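Local coordinates for protein chorismate mutase (Burkholderia thailandensis, PDB 6CNZ) that probably catalyses the rearrangement of chorismate to prephenate, as an all-helical chorismate mutase of the type II (AroQ) family, at residues A[20-29]-A[159-170]; A[28-39]-A[83-94]. One frame throughout, in Å; residues are numbered along the deposited sequence.

Interaction 1: residues A[20-29]-A[159-170]. With NO3 (nitrate ion), chain G; NO3 (nitrate ion), chain I.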
loop_
_atom_site.group_PDB
_atom_site.type_symbol
_atom_site.label_atom_id
_atom_site.label_comp_id
_atom_site.label_asym_id
_atom_site.label_seq_id
_atom_site.Cartn_x
_atom_site.Cartn_y
_atom_site.Cartn_z
ATOM N N LEU A 20 9.017 -4.215 4.860
ATOM C CA LEU A 20 9.061 -5.183 3.765
ATOM C C LEU A 20 7.702 -5.855 3.565
ATOM O O LEU A 20 7.215 -5.976 2.434
ATOM C CB LEU A 20 10.145 -6.237 4.044
ATOM C CG LEU A 20 10.437 -7.205 2.899
ATOM C CD1 LEU A 20 10.935 -6.420 1.682
ATOM C CD2 LEU A 20 11.451 -8.259 3.303
ATOM N N VAL A 21 7.086 -6.320 4.657
ATOM C CA VAL A 21 5.751 -6.921 4.585
ATOM C C VAL A 21 4.752 -5.945 3.962
ATOM O O VAL A 21 3.996 -6.293 3.049
ATOM C CB VAL A 21 5.305 -7.371 5.993
ATOM C CG1 VAL A 21 3.848 -7.880 5.994
ATOM C CG2 VAL A 21 6.239 -8.434 6.520
ATOM N N ALA A 22 4.728 -4.710 4.457
ATOM C CA ALA A 22 3.754 -3.736 3.966
ATOM C C ALA A 22 3.907 -3.505 2.472
ATOM O O ALA A 22 2.912 -3.455 1.736
ATOM C CB ALA A 22 3.902 -2.415 4.720
ATOM N N LEU A 23 5.148 -3.399 1.996
ATOM C CA LEU A 23 5.343 -3.126 0.577
ATOM C C LEU A 23 5.023 -4.352 -0.266
ATOM O O LEU A 23 4.435 -4.226 -1.354
ATOM C CB LEU A 23 6.769 -2.629 0.326
ATOM C CG LEU A 23 7.045 -1.204 0.848
ATOM C CD1 LEU A 23 8.552 -0.963 0.968
ATOM C CD2 LEU A 23 6.358 -0.110 -0.018
ATOM N N ALA A 24 5.380 -5.550 0.226
ATOM C CA ALA A 24 5.046 -6.768 -0.504
ATOM C C ALA A 24 3.543 -6.913 -0.627
ATOM O O ALA A 24 3.030 -7.328 -1.671
ATOM C CB ALA A 24 5.636 -8.003 0.184
ATOM N N SER A 25 2.821 -6.577 0.436
ATOM C CA SER A 25 1.367 -6.634 0.381
ATOM C C SER A 25 0.818 -5.579 -0.573
ATOM O O SER A 25 -0.132 -5.838 -1.323
ATOM C CB SER A 25 0.800 -6.451 1.797
ATOM O OG SER A 25 -0.598 -6.247 1.774
ATOM N N GLN A 26 1.415 -4.389 -0.557
ATOM C CA GLN A 26 0.999 -3.332 -1.467
ATOM C C GLN A 26 1.183 -3.761 -2.920
ATOM O O GLN A 26 0.294 -3.556 -3.755
ATOM C CB GLN A 26 1.789 -2.055 -1.147
ATOM C CG GLN A 26 1.339 -0.809 -1.878
ATOM C CD GLN A 26 2.036 0.477 -1.388
ATOM O OE1 GLN A 26 2.550 0.546 -0.272
ATOM N NE2 GLN A 26 2.043 1.493 -2.235
ATOM N N ARG A 27 2.309 -4.393 -3.235
ATOM C CA ARG A 27 2.516 -4.863 -4.606
ATOM C C ARG A 27 1.528 -5.962 -4.964
ATOM O O ARG A 27 0.953 -5.965 -6.062
ATOM C CB ARG A 27 3.949 -5.363 -4.786
ATOM C CG ARG A 27 4.349 -5.559 -6.238
ATOM C CD ARG A 27 5.626 -6.385 -6.348
ATOM N NE ARG A 27 6.183 -6.309 -7.686
ATOM C CZ ARG A 27 5.804 -7.084 -8.691
ATOM N NH1 ARG A 27 4.879 -8.019 -8.499
ATOM N NH2 ARG A 27 6.357 -6.922 -9.887
ATOM N N LEU A 28 1.288 -6.885 -4.032
ATOM C CA LEU A 28 0.365 -7.987 -4.283
ATOM C C LEU A 28 -1.056 -7.495 -4.517
ATOM O O LEU A 28 -1.805 -8.114 -5.273
ATOM C CB LEU A 28 0.402 -8.965 -3.104
ATOM C CG LEU A 28 -0.333 -10.287 -3.242
ATOM C CD1 LEU A 28 0.080 -11.002 -4.550
ATOM C CD2 LEU A 28 -0.091 -11.182 -1.997
ATOM N N ALA A 29 -1.454 -6.393 -3.877
ATOM C CA ALA A 29 -2.808 -5.904 -4.058
ATOM C C ALA A 29 -3.054 -5.394 -5.476
ATOM O O ALA A 29 -4.208 -5.341 -5.910
ATOM C CB ALA A 29 -3.113 -4.793 -3.048
ATOM N N GLN A 159 -5.477 -13.959 -1.257
ATOM C CA GLN A 159 -4.425 -12.947 -1.214
ATOM C C GLN A 159 -3.504 -13.180 -0.032
ATOM O O GLN A 159 -2.279 -13.073 -0.164
ATOM C CB GLN A 159 -5.009 -11.532 -1.156
ATOM C CG GLN A 159 -3.898 -10.480 -0.967
ATOM C CD GLN A 159 -4.262 -9.105 -1.453
ATOM O OE1 GLN A 159 -5.218 -8.940 -2.205
ATOM N NE2 GLN A 159 -3.503 -8.095 -1.007
ATOM N N LYS A 160 -4.080 -13.521 1.124
ATOM C CA LYS A 160 -3.279 -13.822 2.302
ATOM C C LYS A 160 -2.370 -15.025 2.068
ATOM O O LYS A 160 -1.216 -15.024 2.507
ATOM C CB LYS A 160 -4.196 -14.054 3.500
ATOM C CG LYS A 160 -4.853 -12.775 4.007
ATOM C CD LYS A 160 -5.497 -13.027 5.367
ATOM C CE LYS A 160 -6.469 -14.177 5.280
ATOM N NZ LYS A 160 -7.301 -14.266 6.497
ATOM N N ASP A 161 -2.873 -16.064 1.387
ATOM C CA ASP A 161 -2.011 -17.194 1.030
ATOM C C ASP A 161 -0.878 -16.753 0.107
ATOM O O ASP A 161 0.290 -17.127 0.305
ATOM C CB ASP A 161 -2.830 -18.300 0.366
ATOM C CG ASP A 161 -3.653 -19.105 1.369
ATOM O OD1 ASP A 161 -3.525 -18.854 2.589
ATOM O OD2 ASP A 161 -4.424 -19.989 0.936
ATOM N N ALA A 162 -1.200 -15.926 -0.892
ATOM C CA ALA A 162 -0.175 -15.478 -1.824
ATOM C C ALA A 162 0.868 -14.613 -1.130
ATOM O O ALA A 162 2.032 -14.613 -1.544
ATOM C CB ALA A 162 -0.821 -14.731 -2.999
ATOM N N LEU A 163 0.485 -13.864 -0.086
ATOM C CA LEU A 163 1.482 -13.061 0.623
ATOM C C LEU A 163 2.519 -13.955 1.289
ATOM O O LEU A 163 3.703 -13.602 1.332
ATOM C CB LEU A 163 0.815 -12.154 1.660
ATOM C CG LEU A 163 1.667 -11.248 2.565
ATOM C CD1 LEU A 163 2.422 -10.203 1.775
ATOM C CD2 LEU A 163 0.791 -10.564 3.607
ATOM N N GLY A 164 2.099 -15.131 1.766
ATOM C CA GLY A 164 3.065 -16.098 2.283
ATOM C C GLY A 164 4.044 -16.550 1.212
ATOM O O GLY A 164 5.254 -16.583 1.436
ATOM N N THR A 165 3.528 -16.884 0.020
ATOM C CA THR A 165 4.400 -17.182 -1.117
ATOM C C THR A 165 5.408 -16.061 -1.342
ATOM O O THR A 165 6.608 -16.311 -1.504
ATOM C CB THR A 165 3.563 -17.403 -2.382
ATOM O OG1 THR A 165 2.672 -18.502 -2.180
ATOM C CG2 THR A 165 4.449 -17.705 -3.592
ATOM N N ALA A 166 4.939 -14.811 -1.307
ATOM C CA ALA A 166 5.792 -13.682 -1.657
ATOM C C ALA A 166 6.929 -13.490 -0.667
ATOM O O ALA A 166 7.959 -12.899 -1.016
ATOM C CB ALA A 166 4.970 -12.392 -1.739
ATOM N N LEU A 167 6.750 -13.922 0.576
ATOM C CA LEU A 167 7.760 -13.711 1.605
ATOM C C LEU A 167 8.458 -15.011 1.996
ATOM O O LEU A 167 9.024 -15.106 3.086
ATOM C CB LEU A 167 7.117 -13.042 2.817
ATOM C CG LEU A 167 6.466 -11.693 2.434
ATOM C CD1 LEU A 167 5.525 -11.159 3.512
ATOM C CD2 LEU A 167 7.557 -10.672 2.109
ATOM N N SER A 168 8.451 -16.008 1.116
ATOM C CA SER A 168 8.870 -17.347 1.508
ATOM C C SER A 168 10.374 -17.583 1.384
ATOM O O SER A 168 10.852 -18.632 1.828
ATOM C CB SER A 168 8.090 -18.404 0.705
ATOM O OG SER A 168 8.459 -18.427 -0.671
ATOM N N HIS A 169 11.146 -16.635 0.839
ATOM C CA HIS A 169 12.605 -16.756 0.842
ATOM C C HIS A 169 13.277 -15.502 1.387
ATOM O O HIS A 169 14.417 -15.191 1.022
ATOM C CB HIS A 169 13.147 -17.081 -0.546
ATOM C CG HIS A 169 12.607 -18.351 -1.112
ATOM N ND1 HIS A 169 11.420 -18.407 -1.809
ATOM C CD2 HIS A 169 13.070 -19.623 -1.052
ATOM C CE1 HIS A 169 11.183 -19.656 -2.172
ATOM N NE2 HIS A 169 12.170 -20.414 -1.725
ATOM N N VAL A 170 12.601 -14.793 2.291
ATOM C CA VAL A 170 13.230 -13.660 2.956
ATOM C C VAL A 170 14.278 -14.141 3.950
ATOM O O VAL A 170 15.378 -13.575 4.042
ATOM C CB VAL A 170 12.154 -12.778 3.627
ATOM C CG1 VAL A 170 12.786 -11.769 4.571
ATOM C CG2 VAL A 170 11.338 -12.053 2.565
HETATM N N NO3 G . -2.104 -9.200 2.228
HETATM O O1 NO3 G . -1.546 -8.768 1.173
HETATM O O2 NO3 G . -2.877 -10.208 2.176
HETATM O O3 NO3 G . -1.896 -8.619 3.334
HETATM N N NO3 I . 4.958 -9.217 -12.274
HETATM O O1 NO3 I . 4.552 -9.612 -11.137
HETATM O O2 NO3 I . 5.264 -7.999 -12.459
HETATM O O3 NO3 I . 5.059 -10.038 -13.237
#
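Gln159 meets Leu28 with its CG and carbonyl oxygen, while its amide end turns to Ser25, Ala29 and the chain G nitrate, an example of how two polar side chains at a helix crossing can share one small anion. Gln159 NE2 gives a fairly straight bond (166°) to O1 of that nitrate at 3.0 Å, and Ser25 OG reaches the same O1 at 2.8 Å. The hydroxyl gets there by standing anti to the serine's backbone N (chi1 169°). Arg27 holds the chain I nitrate, NH1 to O1 and NH2 to O2, with the ion at the guanidinium edge and in its plane. Both ions probably come from the crystallisation liquor. Next along, Leu28 CD2 lies against Ala162 CB (3.8 Å), the backbone N of Leu163 (3.3 Å) and Gln159 O. Leu163 divides its branches: CD1 rests by the backbone of Ser25, while CD2 approaches O3 of the chain G nitrate. At Leu167, where the chain leaves helical geometry in a type I turn, CD2 settles 3.8 Å from Ala24 CB and CD1 touches Val21 CG2, the Leu167 and Val21 side chains crossing at about a right angle. Val170 CG2 finally meets Leu20 CD2 tip to tip at 3.9 Å. The axes of 20-29 and 159-166 are 10.0 Å apart at their closest and run at 124°, an oblique crossing well short of antiparallel. Around this buried seam, helix 107-129 covers Leu20 and Val170, helix 138-153 backs Val21 and Leu167, and helix 69-96 packs on Gln159 and Val170; Ala22 and Leu23 face the second subunit.

Interaction 2: residues A[28-39]-A[83-94]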
loop_
_atom_site.group_PDB
_atom_site.type_symbol
_atom_site.label_atom_id
_atom_site.label_comp_id
_atom_site.label_asym_id
_atom_site.label_seq_id
_atom_site.Cartn_x
_atom_site.Cartn_y
_atom_site.Cartn_z
ATOM N N LEU A 28 1.288 -6.885 -4.032
ATOM C CA LEU A 28 0.365 -7.987 -4.283
ATOM C C LEU A 28 -1.056 -7.495 -4.517
ATOM O O LEU A 28 -1.805 -8.114 -5.273
ATOM C CB LEU A 28 0.402 -8.965 -3.104
ATOM C CG LEU A 28 -0.333 -10.287 -3.242
ATOM C CD1 LEU A 28 0.080 -11.002 -4.550
ATOM C CD2 LEU A 28 -0.091 -11.182 -1.997
ATOM N N ALA A 29 -1.454 -6.393 -3.877
ATOM C CA ALA A 29 -2.808 -5.904 -4.058
ATOM C C ALA A 29 -3.054 -5.394 -5.476
ATOM O O ALA A 29 -4.208 -5.341 -5.910
ATOM C CB ALA A 29 -3.113 -4.793 -3.048
ATOM N N LEU A 30 -2.006 -4.999 -6.190
ATOM C CA LEU A 30 -2.159 -4.580 -7.576
ATOM C C LEU A 30 -2.380 -5.766 -8.516
ATOM O O LEU A 30 -2.615 -5.554 -9.708
ATOM C CB LEU A 30 -0.938 -3.761 -8.004
ATOM C CG LEU A 30 -0.736 -2.406 -7.316
ATOM C CD1 LEU A 30 0.694 -1.905 -7.501
ATOM C CD2 LEU A 30 -1.715 -1.381 -7.875
ATOM N N ALA A 31 -2.332 -7.003 -8.007
ATOM C CA ALA A 31 -2.637 -8.154 -8.855
ATOM C C ALA A 31 -4.117 -8.213 -9.216
ATOM O O ALA A 31 -4.472 -8.736 -10.280
ATOM C CB ALA A 31 -2.186 -9.459 -8.174
ATOM N N GLU A 32 -4.993 -7.678 -8.365
ATOM C CA GLU A 32 -6.409 -7.638 -8.716
ATOM C C GLU A 32 -6.646 -6.797 -9.966
ATOM O O GLU A 32 -7.269 -7.304 -10.913
ATOM C CB GLU A 32 -7.238 -7.147 -7.509
ATOM C CG GLU A 32 -8.774 -7.345 -7.638
ATOM C CD GLU A 32 -9.468 -6.376 -8.605
ATOM O OE1 GLU A 32 -8.952 -5.263 -8.864
ATOM O OE2 GLU A 32 -10.557 -6.724 -9.106
ATOM N N PRO A 33 -6.197 -5.534 -10.054
ATOM C CA PRO A 33 -6.410 -4.802 -11.313
ATOM C C PRO A 33 -5.634 -5.374 -12.496
ATOM O O PRO A 33 -6.098 -5.247 -13.635
ATOM C CB PRO A 33 -5.975 -3.364 -10.980
ATOM C CG PRO A 33 -5.144 -3.449 -9.761
ATOM C CD PRO A 33 -5.730 -4.625 -8.983
ATOM N N VAL A 34 -4.480 -6.000 -12.282
ATOM C CA VAL A 34 -3.841 -6.738 -13.373
ATOM C C VAL A 34 -4.772 -7.843 -13.857
ATOM O O VAL A 34 -5.058 -7.963 -15.054
ATOM C CB VAL A 34 -2.480 -7.318 -12.927
ATOM C CG1 VAL A 34 -1.892 -8.176 -14.041
ATOM C CG2 VAL A 34 -1.493 -6.221 -12.537
ATOM N N ALA A 35 -5.261 -8.666 -12.922
ATOM C CA ALA A 35 -6.154 -9.760 -13.283
ATOM C C ALA A 35 -7.387 -9.235 -13.995
ATOM O O ALA A 35 -7.797 -9.772 -15.031
ATOM C CB ALA A 35 -6.560 -10.547 -12.033
ATOM N N HIS A 36 -8.000 -8.191 -13.433
ATOM C CA HIS A 36 -9.194 -7.586 -14.021
ATOM C C HIS A 36 -8.933 -7.135 -15.465
ATOM O O HIS A 36 -9.710 -7.438 -16.379
ATOM C CB HIS A 36 -9.635 -6.423 -13.117
ATOM C CG HIS A 36 -10.980 -5.841 -13.436
ATOM N ND1 HIS A 36 -11.553 -4.848 -12.663
ATOM C CD2 HIS A 36 -11.864 -6.097 -14.431
ATOM C CE1 HIS A 36 -12.723 -4.507 -13.178
ATOM N NE2 HIS A 36 -12.934 -5.249 -14.249
ATOM N N TRP A 37 -7.824 -6.439 -15.699
ATOM C CA TRP A 37 -7.486 -6.042 -17.068
ATOM C C TRP A 37 -7.295 -7.256 -17.983
ATOM O O TRP A 37 -7.795 -7.276 -19.118
ATOM C CB TRP A 37 -6.229 -5.174 -17.056
ATOM C CG TRP A 37 -5.922 -4.583 -18.378
ATOM C CD1 TRP A 37 -6.373 -3.380 -18.868
ATOM C CD2 TRP A 37 -5.104 -5.157 -19.410
ATOM N NE1 TRP A 37 -5.869 -3.172 -20.128
ATOM C CE2 TRP A 37 -5.092 -4.245 -20.487
ATOM C CE3 TRP A 37 -4.382 -6.349 -19.527
ATOM C CZ2 TRP A 37 -4.387 -4.492 -21.674
ATOM C CZ3 TRP A 37 -3.670 -6.593 -20.713
ATOM C CH2 TRP A 37 -3.683 -5.668 -21.765
ATOM N N LYS A 38 -6.589 -8.284 -17.501
ATOM C CA LYS A 38 -6.358 -9.486 -18.317
ATOM C C LYS A 38 -7.643 -10.272 -18.567
ATOM O O LYS A 38 -7.800 -10.874 -19.636
ATOM C CB LYS A 38 -5.310 -10.370 -17.642
ATOM C CG LYS A 38 -3.904 -9.751 -17.668
ATOM C CD LYS A 38 -2.875 -10.674 -17.021
ATOM C CE LYS A 38 -1.434 -10.288 -17.389
ATOM N NZ LYS A 38 -0.468 -10.755 -16.338
ATOM N N TRP A 39 -8.574 -10.255 -17.604
ATOM C CA TRP A 39 -9.865 -10.921 -17.770
ATOM C C TRP A 39 -10.673 -10.296 -18.902
ATOM O O TRP A 39 -11.340 -11.005 -19.676
ATOM C CB TRP A 39 -10.651 -10.842 -16.456
ATOM C CG TRP A 39 -12.038 -11.452 -16.509
ATOM C CD1 TRP A 39 -13.213 -10.802 -16.737
ATOM C CD2 TRP A 39 -12.371 -12.840 -16.341
ATOM N NE1 TRP A 39 -14.262 -11.691 -16.693
ATOM C CE2 TRP A 39 -13.770 -12.950 -16.459
ATOM C CE3 TRP A 39 -11.618 -13.995 -16.064
ATOM C CZ2 TRP A 39 -14.442 -14.174 -16.333
ATOM C CZ3 TRP A 39 -12.288 -15.223 -15.936
ATOM C CH2 TRP A 39 -13.685 -15.296 -16.065
ATOM N N SER A 83 1.920 -13.034 -7.339
ATOM C CA SER A 83 0.990 -12.310 -8.202
ATOM C C SER A 83 0.187 -13.283 -9.064
ATOM O O SER A 83 -1.048 -13.225 -9.109
ATOM C CB SER A 83 1.768 -11.314 -9.070
ATOM O OG SER A 83 0.912 -10.608 -9.946
ATOM N N LYS A 84 0.873 -14.219 -9.720
ATOM C CA LYS A 84 0.175 -15.140 -10.617
ATOM C C LYS A 84 -0.774 -16.053 -9.848
ATOM O O LYS A 84 -1.869 -16.365 -10.324
ATOM C CB LYS A 84 1.196 -15.961 -11.417
ATOM C CG LYS A 84 1.865 -15.161 -12.519
ATOM C CD LYS A 84 3.185 -15.776 -12.971
ATOM C CE LYS A 84 2.996 -17.024 -13.805
ATOM N NZ LYS A 84 4.311 -17.482 -14.371
ATOM N N GLN A 85 -0.356 -16.511 -8.667
ATOM C CA GLN A 85 -1.240 -17.281 -7.804
ATOM C C GLN A 85 -2.536 -16.519 -7.528
ATOM O O GLN A 85 -3.638 -17.055 -7.690
ATOM C CB GLN A 85 -0.494 -17.595 -6.503
ATOM C CG GLN A 85 -1.163 -18.542 -5.545
ATOM C CD GLN A 85 -0.381 -18.614 -4.246
ATOM O OE1 GLN A 85 0.846 -18.521 -4.251
ATOM N NE2 GLN A 85 -1.084 -18.714 -3.129
ATOM N N LEU A 86 -2.419 -15.277 -7.071
ATOM C CA LEU A 86 -3.606 -14.474 -6.804
ATOM C C LEU A 86 -4.444 -14.288 -8.071
ATOM O O LEU A 86 -5.672 -14.445 -8.045
ATOM C CB LEU A 86 -3.198 -13.111 -6.217
ATOM C CG LEU A 86 -4.332 -12.174 -5.768
ATOM C CD1 LEU A 86 -5.417 -12.948 -5.026
ATOM C CD2 LEU A 86 -3.803 -11.058 -4.871
ATOM N N GLN A 87 -3.800 -13.947 -9.193
ATOM C CA GLN A 87 -4.552 -13.719 -10.435
ATOM C C GLN A 87 -5.303 -14.972 -10.865
ATOM O O GLN A 87 -6.453 -14.895 -11.314
ATOM C CB GLN A 87 -3.622 -13.257 -11.568
ATOM C CG GLN A 87 -2.925 -11.894 -11.359
ATOM C CD GLN A 87 -1.908 -11.597 -12.470
ATOM O OE1 GLN A 87 -2.229 -11.690 -13.651
ATOM N NE2 GLN A 87 -0.671 -11.276 -12.087
ATOM N N ASN A 88 -4.661 -16.137 -10.765
ATOM C CA ASN A 88 -5.354 -17.371 -11.106
ATOM C C ASN A 88 -6.530 -17.628 -10.174
ATOM O O ASN A 88 -7.595 -18.077 -10.623
ATOM C CB ASN A 88 -4.381 -18.542 -11.099
ATOM C CG ASN A 88 -3.714 -18.715 -12.444
ATOM O OD1 ASN A 88 -4.391 -18.985 -13.431
ATOM N ND2 ASN A 88 -2.395 -18.504 -12.503
ATOM N N ALA A 89 -6.363 -17.342 -8.879
ATOM C CA ALA A 89 -7.477 -17.486 -7.945
ATOM C C ALA A 89 -8.639 -16.557 -8.312
ATOM O O ALA A 89 -9.808 -16.958 -8.244
ATOM C CB ALA A 89 -6.987 -17.221 -6.512
ATOM N N LEU A 90 -8.336 -15.316 -8.730
ATOM C CA LEU A 90 -9.392 -14.399 -9.159
ATOM C C LEU A 90 -10.085 -14.912 -10.424
ATOM O O LEU A 90 -11.318 -14.914 -10.503
ATOM C CB LEU A 90 -8.819 -12.989 -9.379
ATOM C CG LEU A 90 -8.316 -12.268 -8.118
ATOM C CD1 LEU A 90 -7.395 -11.063 -8.439
ATOM C CD2 LEU A 90 -9.474 -11.823 -7.258
ATOM N N PHE A 91 -9.307 -15.378 -11.416
ATOM C CA PHE A 91 -9.894 -15.989 -12.608
ATOM C C PHE A 91 -10.829 -17.133 -12.241
ATOM O O PHE A 91 -11.932 -17.244 -12.791
ATOM C CB PHE A 91 -8.805 -16.502 -13.559
ATOM C CG PHE A 91 -8.285 -15.457 -14.541
ATOM C CD1 PHE A 91 -8.236 -14.107 -14.202
ATOM C CD2 PHE A 91 -7.849 -15.840 -15.808
ATOM C CE1 PHE A 91 -7.746 -13.163 -15.105
ATOM C CE2 PHE A 91 -7.353 -14.906 -16.714
ATOM C CZ PHE A 91 -7.310 -13.565 -16.367
ATOM N N ALA A 92 -10.384 -18.020 -11.338
ATOM C CA ALA A 92 -11.231 -19.140 -10.921
ATOM C C ALA A 92 -12.542 -18.636 -10.307
ATOM O O ALA A 92 -13.616 -19.179 -10.580
ATOM C CB ALA A 92 -10.464 -20.038 -9.928
ATOM N N THR A 93 -12.468 -17.572 -9.507
ATOM C CA THR A 93 -13.663 -16.976 -8.911
ATOM C C THR A 93 -14.564 -16.367 -9.976
ATOM O O THR A 93 -15.783 -16.572 -9.969
ATOM C CB THR A 93 -13.242 -15.906 -7.896
ATOM O OG1 THR A 93 -12.456 -16.513 -6.869
ATOM C CG2 THR A 93 -14.455 -15.203 -7.269
ATOM N N TRP A 94 -13.980 -15.606 -10.899
ATOM C CA TRP A 94 -14.772 -14.962 -11.940
ATOM C C TRP A 94 -15.396 -15.973 -12.900
ATOM O O TRP A 94 -16.520 -15.757 -13.363
ATOM C CB TRP A 94 -13.898 -13.933 -12.667
ATOM C CG TRP A 94 -13.489 -12.833 -11.725
ATOM C CD1 TRP A 94 -14.148 -12.461 -10.572
ATOM C CD2 TRP A 94 -12.323 -12.002 -11.805
ATOM N NE1 TRP A 94 -13.465 -11.453 -9.939
ATOM C CE2 TRP A 94 -12.351 -11.137 -10.675
ATOM C CE3 TRP A 94 -11.261 -11.894 -12.725
ATOM C CZ2 TRP A 94 -11.361 -10.168 -10.438
ATOM C CZ3 TRP A 94 -10.271 -10.929 -12.489
ATOM C CH2 TRP A 94 -10.333 -10.078 -11.350
#
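Trp39, Phe91 and Trp94 form an aromatic cluster. Over one face of Trp39 lies the CB of Trp94, a CH-pi contact 3.6 Å from the centroid of the six-membered ring and only 11° off its normal. The edge of Trp94 in turn meets that indole in a T-shaped pair. Trp39 presents its own edge to Phe91, with CE3 poised over the centre of the phenyl face and the planes 76° apart. At the rim of Phe91, in its plane, the carbonyl oxygen of Ala35 comes to 3.4 Å from CE1. One face of Trp94 carries Leu90 O, 3.2 Å above the plane and toward the rim; its edge is bordered by the Ala35 and His36 backbone and by Glu32 OE2, whose carboxylate stands nearly perpendicular to the indole.

Next to the cluster, Ala35 CB is a knob among Leu90, Gln87, Phe91 and Trp94, 3.7 Å from Leu90 CD1. Gln87 is likewise a knob among Ala31, Val34, Ala35 and Lys38, and Trp94 among Glu32, Ala35, His36 and Trp39. Gln87 NE2 gives a short, bent bond to Ser83 OG (2.7 Å), and OE1 receives only a weak one from Lys38 NZ, whose stronger partner is the Ile45 carbonyl. Towards the start of helix 31-41, Leu86 CD2 fills in against Ala31 CB and Leu28 CD1. The axes of segments 31-39 and 83-94 approach to 9.0 Å at 52°. Ala31 and Ala35 allow this closeness, and with knobs from both helices the packing is knobs-into-holes, here joining helix 31-41 to the long helix 69-96 of the all-helical chorismate mutase fold.

How the interactions relate
The two interactions share Leu28 and Ala29 in the last part of helix 15-29: Leu28 serves chiefly through CD2 in interaction 1, against helix 157-166, and chiefly through CD1 and CG in interaction 2, against helix 69-96. Their centres are about 15 Å apart, yet the distant partners also meet directly. Thr165 OG1 lies 2.8 Å from Gln85 OE1, probably hydrogen-bonded, and Gln159 OE1 packs 3.7 Å from Leu86 CD2. Helices 15-29, 69-96 and 157-166 thus meet around a common junction. Both contacts also have nitrate nearby, between Ser25 and Gln159 in the first and about 4 Å from the Lys38 side chain in the second; whether either spot belongs to the substrate pocket remains undecided.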